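Local atomic coordinates of enhancer of mrna-decapping protein 3 (Homo sapiens, PDB entry 2VC8), a protein that binds single-stranded RNA and promotes mRNA decapping and degradation, acting in a cytoplasmic complex in which it directly contacts DCP1A and DDX6. Residues A[34-39]-A[53-58]; A[8-13]-A[25-30]; A[21-26]-A[42-47]; A[12-17]-A[59-64]. All blocks are in the same frame, centred on the assembly; numbering follows the deposited sequence.

Contact 1 of 4, residues A[34-39]-A[53-58]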
# COMPACT_ATOMS: atom_id res chain seq x y z
N SER A 34 -3.03 -1.61 -14.73
CA SER A 34 -4.01 -2.37 -13.95
C SER A 34 -4.57 -1.54 -12.78
O SER A 34 -5.50 -1.96 -12.10
CB SER A 34 -3.39 -3.66 -13.44
OG SER A 34 -3.04 -4.51 -14.52
N GLN A 35 -4.00 -0.36 -12.54
CA GLN A 35 -4.48 0.52 -11.50
C GLN A 35 -4.36 -0.15 -10.13
O GLN A 35 -5.33 -0.23 -9.34
CB GLN A 35 -5.90 1.00 -11.78
CG GLN A 35 -6.01 1.85 -13.05
CD GLN A 35 -7.41 2.44 -13.31
OE1 GLN A 35 -8.42 1.82 -13.04
NE2 GLN A 35 -7.43 3.65 -13.83
N THR A 36 -3.16 -0.61 -9.82
CA THR A 36 -2.89 -1.28 -8.54
C THR A 36 -1.74 -0.62 -7.79
O THR A 36 -0.88 0.06 -8.34
CB THR A 36 -2.59 -2.78 -8.73
OG1 THR A 36 -1.38 -2.91 -9.42
CG2 THR A 36 -3.67 -3.52 -9.50
N ILE A 37 -1.72 -0.93 -6.53
CA ILE A 37 -0.68 -0.50 -5.64
C ILE A 37 -0.25 -1.67 -4.74
O ILE A 37 -1.11 -2.43 -4.24
CB ILE A 37 -1.17 0.71 -4.89
CG1 ILE A 37 -0.07 1.33 -4.03
CG2 ILE A 37 -2.44 0.36 -4.11
CD1 ILE A 37 -0.49 2.66 -3.44
N SER A 38 1.06 -1.87 -4.63
CA SER A 38 1.63 -3.02 -3.88
C SER A 38 2.32 -2.56 -2.64
O SER A 38 3.09 -1.57 -2.68
CB SER A 38 2.63 -3.78 -4.76
OG SER A 38 2.02 -4.20 -6.00
N LEU A 39 2.07 -3.26 -1.53
CA LEU A 39 2.74 -3.02 -0.25
C LEU A 39 3.66 -4.18 0.09
O LEU A 39 3.32 -5.33 -0.08
CB LEU A 39 1.74 -2.88 0.89
CG LEU A 39 0.66 -1.80 0.75
CD1 LEU A 39 -0.14 -1.76 2.01
CD2 LEU A 39 1.26 -0.42 0.30
N GLU A 53 4.12 -9.56 0.10
CA GLU A 53 3.70 -8.50 -0.81
C GLU A 53 2.27 -8.66 -1.09
O GLU A 53 1.83 -9.75 -1.43
CB GLU A 53 4.39 -8.51 -2.16
CG GLU A 53 4.05 -7.26 -2.99
CD GLU A 53 4.39 -7.36 -4.47
OE1 GLU A 53 5.23 -8.18 -4.83
OE2 GLU A 53 3.79 -6.63 -5.29
N VAL A 54 1.51 -7.59 -0.91
CA VAL A 54 0.07 -7.63 -1.21
C VAL A 54 -0.27 -6.50 -2.16
O VAL A 54 0.20 -5.38 -1.93
CB VAL A 54 -0.81 -7.56 0.07
CG1 VAL A 54 -2.34 -7.64 -0.35
CG2 VAL A 54 -0.49 -8.68 1.08
N THR A 55 -1.05 -6.82 -3.19
CA THR A 55 -1.34 -5.88 -4.24
C THR A 55 -2.86 -5.62 -4.28
O THR A 55 -3.66 -6.57 -4.32
CB THR A 55 -0.82 -6.38 -5.57
OG1 THR A 55 0.63 -6.45 -5.48
CG2 THR A 55 -1.26 -5.52 -6.73
N PHE A 56 -3.20 -4.33 -4.25
CA PHE A 56 -4.58 -3.87 -4.14
C PHE A 56 -4.96 -3.11 -5.38
O PHE A 56 -4.17 -2.35 -5.89
CB PHE A 56 -4.68 -2.91 -2.94
CG PHE A 56 -4.18 -3.49 -1.63
CD1 PHE A 56 -2.83 -3.43 -1.25
CD2 PHE A 56 -5.05 -4.11 -0.83
CE1 PHE A 56 -2.43 -3.99 -0.06
CE2 PHE A 56 -4.65 -4.68 0.39
CZ PHE A 56 -3.34 -4.59 0.77
N ARG A 57 -6.22 -3.25 -5.82
CA ARG A 57 -6.72 -2.36 -6.86
C ARG A 57 -7.10 -1.04 -6.25
O ARG A 57 -7.81 -0.98 -5.23
CB ARG A 57 -7.92 -2.98 -7.56
CG ARG A 57 -7.68 -4.27 -8.28
CD ARG A 57 -8.94 -4.73 -9.11
NE ARG A 57 -10.08 -4.93 -8.21
CZ ARG A 57 -11.34 -5.13 -8.59
NH1 ARG A 57 -11.69 -5.20 -9.87
NH2 ARG A 57 -12.26 -5.30 -7.66
N ALA A 58 -6.73 0.04 -6.93
CA ALA A 58 -7.03 1.38 -6.41
C ALA A 58 -8.53 1.59 -6.22
O ALA A 58 -8.94 2.22 -5.27
CB ALA A 58 -6.49 2.45 -7.35
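The phenyl ring of F56 has the carbonyl oxygen of I37 at its edge, near the ring plane, while L39 approaches obliquely, its CD1 lying 3.8 Å from F56 CE1. The side chains of L39 and F56 cross at about a right angle. CG of F56 is anti to the carbonyl carbon (chi1 -55°), beside the backbone N, and CB, where the ring is attached, sits 4.1 Å from I37 CG2. Strands 36-39 and 53-57 run antiparallel, and these two strands of the Sm fold turn I37, L39, V54 and F56 to one face of the sheet, where I14 of strand 11-15 meets I37, L39 and F56. Backbone hydrogen bonds join I37 with F56 and L39 with V54 in both directions; beyond them A58 N donates an almost straight bond to Q35 O (2.8 Å). The other face carries T36, S38, T55 and R57. Here the chemistry turns polar: S38 OG and T55 OG1 are hydrogen-bonded at 2.7 Å. T55 CG2 rests 3.6 Å from T36 CB, a methyl contact next to the hydroxyl pair. The guanidinium of R57 is engaged by D60 in a salt bridge.

Contact 2 of 4, residues A[8-13]-A[25-30]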
# COMPACT_ATOMS: atom_id res chain seq x y z
N LEU A 8 4.88 5.67 -5.07
CA LEU A 8 6.00 4.73 -4.93
C LEU A 8 6.97 5.15 -3.85
O LEU A 8 7.41 6.30 -3.84
CB LEU A 8 6.71 4.53 -6.25
CG LEU A 8 7.84 3.48 -6.30
CD1 LEU A 8 7.32 2.01 -6.13
CD2 LEU A 8 8.64 3.61 -7.57
N GLY A 9 7.25 4.26 -2.90
CA GLY A 9 8.22 4.55 -1.83
C GLY A 9 7.62 5.20 -0.58
O GLY A 9 8.29 5.36 0.45
N SER A 10 6.39 5.67 -0.68
CA SER A 10 5.71 6.15 0.51
C SER A 10 5.42 5.02 1.47
O SER A 10 5.51 3.82 1.11
CB SER A 10 4.43 6.86 0.14
OG SER A 10 3.58 5.92 -0.46
N ILE A 11 5.10 5.37 2.70
CA ILE A 11 4.48 4.40 3.59
C ILE A 11 3.04 4.85 3.78
O ILE A 11 2.78 6.00 4.03
CB ILE A 11 5.17 4.31 4.98
CG1 ILE A 11 6.72 4.11 4.88
CG2 ILE A 11 4.56 3.19 5.83
CD1 ILE A 11 7.44 4.06 6.24
N VAL A 12 2.13 3.91 3.60
CA VAL A 12 0.69 4.23 3.54
C VAL A 12 -0.13 3.29 4.40
O VAL A 12 0.31 2.20 4.74
CB VAL A 12 0.14 4.20 2.09
CG1 VAL A 12 0.89 5.18 1.23
CG2 VAL A 12 0.11 2.81 1.51
N SER A 13 -1.33 3.72 4.71
CA SER A 13 -2.36 2.90 5.29
C SER A 13 -3.48 2.87 4.23
O SER A 13 -3.92 3.92 3.82
CB SER A 13 -2.88 3.52 6.57
OG SER A 13 -3.94 2.76 7.08
N GLY A 25 1.89 -0.29 5.05
CA GLY A 25 3.20 -0.71 4.57
C GLY A 25 3.83 0.22 3.61
O GLY A 25 3.22 1.18 3.16
N ARG A 26 5.07 -0.05 3.29
CA ARG A 26 5.72 0.63 2.21
C ARG A 26 5.20 0.27 0.83
O ARG A 26 5.06 -0.90 0.51
CB ARG A 26 7.21 0.29 2.34
CG ARG A 26 8.04 0.87 1.21
CD ARG A 26 8.70 2.08 1.52
NE ARG A 26 9.63 1.93 2.64
CZ ARG A 26 10.10 2.97 3.31
NH1 ARG A 26 9.74 4.21 2.98
NH2 ARG A 26 10.89 2.79 4.33
N VAL A 27 4.97 1.28 -0.00
CA VAL A 27 4.55 1.11 -1.39
C VAL A 27 5.76 0.70 -2.23
O VAL A 27 6.69 1.52 -2.45
CB VAL A 27 3.87 2.35 -1.99
CG1 VAL A 27 3.48 2.11 -3.43
CG2 VAL A 27 2.64 2.70 -1.13
N SER A 28 5.78 -0.57 -2.61
CA SER A 28 6.86 -1.14 -3.38
C SER A 28 6.65 -1.10 -4.85
O SER A 28 7.59 -1.29 -5.61
CB SER A 28 7.09 -2.59 -2.97
OG SER A 28 5.89 -3.33 -3.03
N ALA A 29 5.40 -0.97 -5.25
CA ALA A 29 5.06 -0.93 -6.68
C ALA A 29 3.76 -0.23 -6.94
O ALA A 29 2.86 -0.25 -6.10
CB ALA A 29 5.09 -2.41 -7.33
N VAL A 30 3.65 0.40 -8.13
CA VAL A 30 2.39 0.99 -8.58
C VAL A 30 2.25 0.62 -10.05
O VAL A 30 3.14 0.90 -10.84
CB VAL A 30 2.35 2.53 -8.45
CG1 VAL A 30 1.07 3.13 -9.04
CG2 VAL A 30 2.54 2.98 -7.02
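G9 N donates a 2.8 Å hydrogen bond to V27 O, and its own carbonyl oxygen receives R26 NH1 at 3.1 Å, so one glycine is held through both its amide N-H and its C=O. The positive phi of G9 suits glycine, since a CB here would collide with L8 O. The R26 chain, bent at chi2 and chi3, ends beside G9 and I11: G9 O lies at the edge in the guanidinium plane, while I11 CG1 covers one face, 3.6 Å above it and offset toward the rim. Next along, V27 N bonds to S10 O (2.8 Å), and V12 and G25 exchange a pair of backbone hydrogen bonds. V27 CG2 touches V12 CG2 at 3.7 Å, and in the modelled conformer of S10 also its OG; the S10 hydroxyl itself is bonded to W7 O. At the far end L8 CD1 lies 3.4 Å from S28 O. Strands 11-15 and 22-31 form a beta hairpin of the Sm fold, and this pairing continues through G9 and S10 ahead of the first strand. The arginine thus adds a side-chain tie outside the backbone bonds, its charge probably eased by the carbonyl at its edge.

Contact 3 of 4, residues A[21-26]-A[42-47]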
# COMPACT_ATOMS: atom_id res chain seq x y z
N GLY A 21 -10.64 -4.66 5.58
CA GLY A 21 -10.00 -3.79 6.57
C GLY A 21 -8.74 -3.08 6.04
O GLY A 21 -8.65 -2.74 4.86
N VAL A 22 -7.82 -2.81 6.97
CA VAL A 22 -6.80 -1.81 6.76
C VAL A 22 -5.44 -2.51 6.72
O VAL A 22 -5.15 -3.42 7.54
CB VAL A 22 -6.83 -0.76 7.86
CG1 VAL A 22 -5.72 0.25 7.74
CG2 VAL A 22 -8.20 -0.06 7.83
N TYR A 23 -4.61 -2.12 5.75
CA TYR A 23 -3.25 -2.63 5.57
C TYR A 23 -2.30 -1.47 5.59
O TYR A 23 -2.60 -0.44 4.95
CB TYR A 23 -3.15 -3.42 4.26
CG TYR A 23 -4.04 -4.62 4.26
CD1 TYR A 23 -5.40 -4.47 4.01
CD2 TYR A 23 -3.57 -5.86 4.60
CE1 TYR A 23 -6.29 -5.49 4.08
CE2 TYR A 23 -4.50 -6.97 4.65
CZ TYR A 23 -5.83 -6.70 4.43
OH TYR A 23 -6.69 -7.76 4.51
N GLN A 24 -1.17 -1.62 6.26
CA GLN A 24 -0.19 -0.56 6.30
C GLN A 24 1.18 -1.08 5.83
O GLN A 24 1.54 -2.19 6.14
CB GLN A 24 -0.04 0.04 7.69
CG GLN A 24 -1.36 0.41 8.33
CD GLN A 24 -1.23 1.34 9.51
OE1 GLN A 24 -0.26 1.28 10.25
NE2 GLN A 24 -2.23 2.18 9.71
N GLY A 25 1.89 -0.29 5.05
CA GLY A 25 3.20 -0.71 4.57
C GLY A 25 3.83 0.22 3.61
O GLY A 25 3.22 1.18 3.16
N ARG A 26 5.07 -0.05 3.29
CA ARG A 26 5.72 0.63 2.21
C ARG A 26 5.20 0.27 0.83
O ARG A 26 5.06 -0.90 0.51
CB ARG A 26 7.21 0.29 2.34
CG ARG A 26 8.04 0.87 1.21
CD ARG A 26 8.70 2.08 1.52
NE ARG A 26 9.63 1.93 2.64
CZ ARG A 26 10.10 2.97 3.31
NH1 ARG A 26 9.74 4.21 2.98
NH2 ARG A 26 10.89 2.79 4.33
N PRO A 42 3.37 -5.86 4.58
CA PRO A 42 2.37 -5.08 5.23
C PRO A 42 1.91 -5.65 6.55
O PRO A 42 2.09 -6.84 6.82
CB PRO A 42 1.18 -5.12 4.24
CG PRO A 42 1.38 -6.35 3.55
CD PRO A 42 2.86 -6.62 3.43
N PHE A 43 1.36 -4.78 7.37
CA PHE A 43 0.68 -5.06 8.62
C PHE A 43 -0.83 -4.94 8.38
O PHE A 43 -1.30 -4.14 7.60
CB PHE A 43 1.08 -4.05 9.69
CG PHE A 43 2.18 -4.50 10.61
CD1 PHE A 43 3.40 -4.78 10.09
CD2 PHE A 43 2.00 -4.59 11.98
CE1 PHE A 43 4.46 -5.25 10.92
CE2 PHE A 43 3.05 -5.02 12.81
CZ PHE A 43 4.26 -5.34 12.26
N HIS A 44 -1.54 -5.72 9.15
CA HIS A 44 -2.96 -5.79 9.21
C HIS A 44 -3.34 -6.21 10.65
O HIS A 44 -2.77 -7.17 11.18
CB HIS A 44 -3.43 -6.83 8.17
CG HIS A 44 -4.91 -7.04 8.16
ND1 HIS A 44 -5.79 -6.06 7.76
CD2 HIS A 44 -5.66 -8.11 8.50
CE1 HIS A 44 -7.03 -6.52 7.85
NE2 HIS A 44 -6.97 -7.76 8.29
N ASN A 45 -4.22 -5.45 11.30
CA ASN A 45 -4.72 -5.70 12.68
C ASN A 45 -3.52 -5.71 13.67
O ASN A 45 -3.52 -6.51 14.61
CB ASN A 45 -5.51 -7.03 12.73
CG ASN A 45 -6.72 -7.03 11.78
OD1 ASN A 45 -7.31 -8.09 11.46
ND2 ASN A 45 -7.06 -5.84 11.30
N GLY A 46 -2.50 -4.87 13.44
CA GLY A 46 -1.35 -4.76 14.34
C GLY A 46 -0.38 -5.90 14.24
O GLY A 46 0.57 -5.98 15.05
N VAL A 47 -0.55 -6.79 13.24
CA VAL A 47 0.44 -7.81 13.05
C VAL A 47 0.85 -7.90 11.59
O VAL A 47 0.10 -7.52 10.68
CB VAL A 47 -0.06 -9.17 13.54
CG1 VAL A 47 -0.64 -9.06 14.98
CG2 VAL A 47 -1.07 -9.70 12.63
O HOH W 1 -5.41 -3.16 10.41
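Strands 22-26 and 42-44 run antiparallel, their axes 157° apart, and Q24 and F43 exchange two backbone hydrogen bonds, Q24 N to F43 O and F43 N to Q24 O. Beyond this pair the imidazole of H44 lies over the ring of Y23 in an offset stack, centroids 4.2 Å apart and planes only 10° from parallel. H44 ND1 sits over one face of the tyrosine ring toward its rim, 3.4 Å from Y23 CZ. CG of H44 is anti to the backbone N (chi1 177°), and from there the ring directs ND1 to V22 O, making a 2.7 Å hydrogen bond that lies in the imidazole plane but rises above the carbonyl plane. ND1 therefore carries the proton. The opposite imidazole face is covered by N45 ND2, which stands over its centre. H44 opens a type I' turn to V47, the tight reversal between strands 42-44 and 47-48 of this divergent Sm domain. V22 O has a second partner in a water, which donates to it at 2.9 Å and accepts from N45 N at 2.7 Å, bridging the strand to the turn. At the other end P42 CB lies 3.5 Å from Q24 O, and the Y23 ring also meets that of F56.

Contact 4 of 4, residues A[12-17]-A[59-64]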
# COMPACT_ATOMS: atom_id res chain seq x y z
N VAL A 12 2.13 3.91 3.60
CA VAL A 12 0.69 4.23 3.54
C VAL A 12 -0.13 3.29 4.40
O VAL A 12 0.31 2.20 4.74
CB VAL A 12 0.14 4.20 2.09
CG1 VAL A 12 0.89 5.18 1.23
CG2 VAL A 12 0.11 2.81 1.51
N SER A 13 -1.33 3.72 4.71
CA SER A 13 -2.36 2.90 5.29
C SER A 13 -3.48 2.87 4.23
O SER A 13 -3.92 3.92 3.82
CB SER A 13 -2.88 3.52 6.57
OG SER A 13 -3.94 2.76 7.08
N ILE A 14 -3.88 1.69 3.72
CA ILE A 14 -4.90 1.49 2.65
C ILE A 14 -6.12 0.78 3.32
O ILE A 14 -5.95 -0.35 3.77
CB ILE A 14 -4.31 0.58 1.55
CG1 ILE A 14 -3.22 1.30 0.73
CG2 ILE A 14 -5.38 0.06 0.55
CD1 ILE A 14 -2.57 0.41 -0.29
N ASN A 15 -7.31 1.43 3.40
CA ASN A 15 -8.53 0.85 3.89
C ASN A 15 -9.25 0.26 2.71
O ASN A 15 -9.53 0.97 1.77
CB ASN A 15 -9.38 1.92 4.55
CG ASN A 15 -10.50 1.35 5.36
OD1 ASN A 15 -11.01 0.25 5.09
ND2 ASN A 15 -10.92 2.12 6.36
N CYS A 16 -9.54 -1.03 2.75
CA CYS A 16 -10.21 -1.68 1.64
C CYS A 16 -11.67 -1.95 1.94
O CYS A 16 -12.36 -2.67 1.17
CB CYS A 16 -9.44 -2.92 1.24
SG CYS A 16 -8.26 -2.58 -0.06
N GLY A 17 -12.19 -1.32 2.97
CA GLY A 17 -13.63 -1.43 3.27
C GLY A 17 -13.90 -2.48 4.32
O GLY A 17 -12.99 -3.16 4.79
N GLY A 59 -9.30 0.94 -7.07
CA GLY A 59 -10.75 1.02 -7.03
C GLY A 59 -11.40 0.34 -5.87
O GLY A 59 -12.62 0.54 -5.62
N ASP A 60 -10.62 -0.46 -5.13
CA ASP A 60 -11.10 -1.08 -3.91
C ASP A 60 -10.77 -0.32 -2.64
O ASP A 60 -11.14 -0.76 -1.56
CB ASP A 60 -10.68 -2.52 -3.84
CG ASP A 60 -11.26 -3.34 -4.95
OD1 ASP A 60 -12.36 -3.00 -5.41
OD2 ASP A 60 -10.66 -4.29 -5.37
N ILE A 61 -10.00 0.76 -2.75
CA ILE A 61 -9.53 1.49 -1.58
C ILE A 61 -10.53 2.57 -1.24
O ILE A 61 -10.85 3.39 -2.07
CB ILE A 61 -8.13 2.07 -1.90
CG1 ILE A 61 -7.11 0.94 -2.21
CG2 ILE A 61 -7.68 2.87 -0.74
CD1 ILE A 61 -5.72 1.44 -2.70
N THR A 62 -10.95 2.60 0.01
CA THR A 62 -11.85 3.64 0.47
C THR A 62 -11.17 4.83 1.07
O THR A 62 -11.65 5.95 1.00
CB THR A 62 -12.87 3.07 1.48
OG1 THR A 62 -12.21 2.67 2.69
CG2 THR A 62 -13.67 1.89 0.89
N GLU A 63 -9.94 4.65 1.57
CA GLU A 63 -9.11 5.73 2.13
C GLU A 63 -7.67 5.35 2.03
O GLU A 63 -7.28 4.22 2.41
CB GLU A 63 -9.41 6.05 3.58
CG GLU A 63 -8.58 7.25 4.18
CD GLU A 63 -8.81 7.52 5.64
OE1 GLU A 63 -9.53 6.72 6.30
OE2 GLU A 63 -8.24 8.53 6.15
N LEU A 64 -6.84 6.29 1.60
CA LEU A 64 -5.39 6.08 1.58
C LEU A 64 -4.82 7.15 2.51
O LEU A 64 -5.03 8.33 2.30
CB LEU A 64 -4.83 6.22 0.17
CG LEU A 64 -3.30 5.97 -0.02
CD1 LEU A 64 -3.06 5.50 -1.45
CD2 LEU A 64 -2.46 7.19 0.34
O HOH W 2 -6.27 3.89 5.53
O HOH W 3 -8.60 4.19 7.01
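I14 and I61 form the apolar centre: in the conformer modelled for I14, its CG2 meets both I61 CG1 and I61 CD1. The same methyl thus touches the whole outer branch of I61, whose CG1 is anti to the carbonyl carbon (chi1 -61°), and the two side chains cross at a slant. To one side V12 CG1 meets L64 CD2 at 4.0 Å. To the other, C16 SG lies 4.3 Å from I61 CG1. I37 touches both I14 and I61, while F56 packs on I14 and C16, which joins this patch to strands 36-39 and 53-57.

Outside the apolar layer the backbones are tied at N15. Its N donates a nearly straight hydrogen bond to E63 O, and its carbonyl oxygen accepts T62 N at 2.8 Å together with a weak bond from T62 OG1. The N15 side chain reaches forward along its own segment, where OD1 takes the N-H of G17 (2.9 Å) in an Asx turn as the chain leaves the strand. Waters complete the polar edge: one accepts from N15 ND2 and donates to E63 OE1 at 2.8 Å, and another links S13 OG with E63 O. S13 OG is also hydrogen-bonded to Q24 NE2, and D60 makes a salt bridge with R57. Strand 11-15 pairs antiparallel with 22-31 on one edge and with 63-66 on the other; the latter is the first-to-last strand pairing expected of the small, strongly curved Sm barrel.

In the fold
The four contacts belong to one curved antiparallel sheet. Contacts 2 and 4 share V12 and S13 and pair strand 11-15 with 22-31 and 63-66 respectively, whereas contacts 2 and 3 use overlapping parts of strand 22-31, sharing G25 and R26. Contact 1 joins 2 through backbone hydrogen bonds between S38 and both S28 and A29. L39 with V12, and I37 with I14 and I61, carry the apolar interior across contacts 1, 2 and 4, all partly buried. Contact 3 lies at the surface and relies on aromatic stacking and a bridging water, although Y23 still reaches F56 of contact 1. Polar side chains differ: buried S38 with exposed T55 in contact 1, arginine at the edge of contact 2, water-linked asparagine in contact 4.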